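Local coordinates for protein phosphoribosylaminoimidazole-succinocarboxamide synthase (Pyrococcus horikoshii, PDB 3U55) that catalyses the ATP-dependent joining of L-aspartate to carboxyaminoimidazole ribonucleotide, forming SAICAR in de novo purine biosynthesis, at residues Lys28-Ala33 with Lys39-Gly44. Numbering follows the deposited sequence. Where two conformers were deposited one is given.
Sequences KDDATA and KARFKG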
# COMPACT_ATOMS: atom_id res chain seq x y z
N LYS A 28 4.22 3.94 -30.14
CA LYS A 28 4.84 5.16 -30.67
C LYS A 28 6.30 5.28 -30.22
O LYS A 28 6.75 4.53 -29.35
CB LYS A 28 4.05 6.39 -30.23
CG LYS A 28 2.63 6.46 -30.80
CD LYS A 28 1.85 7.60 -30.15
N ASP A 29 7.02 6.22 -30.82
CA ASP A 29 8.43 6.44 -30.49
C ASP A 29 8.64 7.35 -29.28
O ASP A 29 9.77 7.53 -28.82
CB ASP A 29 9.20 6.96 -31.71
CG ASP A 29 9.43 5.89 -32.77
OD1 ASP A 29 9.96 6.22 -33.85
OD2 ASP A 29 9.08 4.71 -32.52
N ASP A 30 7.54 7.91 -28.77
CA ASP A 30 7.57 8.82 -27.61
C ASP A 30 7.94 8.10 -26.32
O ASP A 30 7.49 6.98 -26.07
CB ASP A 30 6.21 9.50 -27.42
CG ASP A 30 5.80 10.35 -28.61
OD1 ASP A 30 4.62 10.30 -28.99
OD2 ASP A 30 6.66 11.08 -29.16
N ALA A 31 8.76 8.76 -25.51
CA ALA A 31 9.11 8.27 -24.19
C ALA A 31 8.85 9.35 -23.14
O ALA A 31 9.19 10.52 -23.34
CB ALA A 31 10.56 7.81 -24.15
N THR A 32 8.23 8.94 -22.03
CA THR A 32 7.97 9.85 -20.91
C THR A 32 8.50 9.24 -19.62
O THR A 32 8.49 8.02 -19.45
CB THR A 32 6.46 10.16 -20.72
OG1 THR A 32 5.72 8.93 -20.65
CG2 THR A 32 5.93 11.03 -21.85
N ALA A 33 8.96 10.09 -18.71
CA ALA A 33 9.44 9.64 -17.41
C ALA A 33 9.13 10.67 -16.35
O ALA A 33 8.79 11.81 -16.66
CB ALA A 33 10.93 9.34 -17.46
N LYS A 39 10.75 14.10 -21.31
CA LYS A 39 10.21 13.65 -22.59
C LYS A 39 11.28 13.59 -23.67
O LYS A 39 12.19 14.43 -23.70
CB LYS A 39 9.09 14.58 -23.07
CG LYS A 39 7.79 14.51 -22.28
CD LYS A 39 6.73 15.41 -22.90
CE LYS A 39 5.49 15.49 -22.02
NZ LYS A 39 4.52 16.49 -22.52
N ALA A 40 11.17 12.59 -24.54
CA ALA A 40 12.04 12.45 -25.71
C ALA A 40 11.41 11.48 -26.71
O ALA A 40 10.50 10.71 -26.36
CB ALA A 40 13.43 11.97 -25.31
N ARG A 41 11.88 11.52 -27.95
CA ARG A 41 11.45 10.59 -28.99
C ARG A 41 12.62 9.74 -29.45
O ARG A 41 13.69 10.27 -29.76
CB ARG A 41 10.85 11.34 -30.18
CG ARG A 41 9.61 12.16 -29.87
CD ARG A 41 9.01 12.77 -31.14
NE ARG A 41 8.31 11.78 -31.96
CZ ARG A 41 8.83 11.16 -33.02
NH1 ARG A 41 10.07 11.41 -33.41
NH2 ARG A 41 8.10 10.28 -33.68
N PHE A 42 12.42 8.43 -29.49
CA PHE A 42 13.48 7.51 -29.89
C PHE A 42 13.07 6.72 -31.12
O PHE A 42 12.16 5.88 -31.06
CB PHE A 42 13.83 6.55 -28.74
CG PHE A 42 14.41 7.24 -27.54
CD1 PHE A 42 15.76 7.54 -27.48
CD2 PHE A 42 13.60 7.59 -26.46
CE1 PHE A 42 16.31 8.17 -26.37
CE2 PHE A 42 14.13 8.23 -25.35
CZ PHE A 42 15.49 8.52 -25.30
N LYS A 43 13.73 7.00 -32.24
CA LYS A 43 13.36 6.42 -33.53
C LYS A 43 13.51 4.90 -33.52
O LYS A 43 14.61 4.37 -33.33
CB LYS A 43 14.19 7.04 -34.67
CG LYS A 43 13.95 6.44 -36.05
CD LYS A 43 12.56 6.75 -36.59
CE LYS A 43 12.35 6.10 -37.95
NZ LYS A 43 11.02 6.43 -38.54
N GLY A 44 12.39 4.22 -33.71
CA GLY A 44 12.36 2.76 -33.72
C GLY A 44 11.90 2.11 -32.42
O GLY A 44 11.71 0.90 -32.37
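A31 and A40 form the hydrogen-bonded pair of a two-stranded antiparallel β-hairpin, A31 N donating to A40 O at 2.7 Å and A40 N to A31 O at 3.1 Å. The ladder continues past the strand ends, where F42 N meets D29 O almost straight (175°). The hairpin is a worked example of strand alternation: A31 and A40 pack against F213 of helix 211-214, while D30, T32, K39 and R41 lie on the opposite, largely polar face. The CB of A31 also lies at the ring edge of F42, in its plane, and that ring meets F213 nearly at right angles. D30 and R41 run side by side in the same direction, and OD2 of D30 makes a salt bridge with NE of R41 at 3.3 Å, its hydrogen bond weak because the N-H is bent well away from the oxygen. Next to them, T32 CG2 touches K39 CG.

D29 ties the hairpin to the start of helix 45-62. Its CG stands anti to the carbonyl carbon, beside the backbone N, which carries the carboxylate across to segment 39-44; there OD1 accepts from G44 N, at the N-cap, and OD2 from G46 N. Replacing D29 by an alanine is likely to leave both amides without their carboxylate acceptor and R41 without a nearby negative charge, though CB would remain over the guanidinium. G44 N meets D29 OD1 from above the carboxylate plane, 56° out of it, at 3.2 Å.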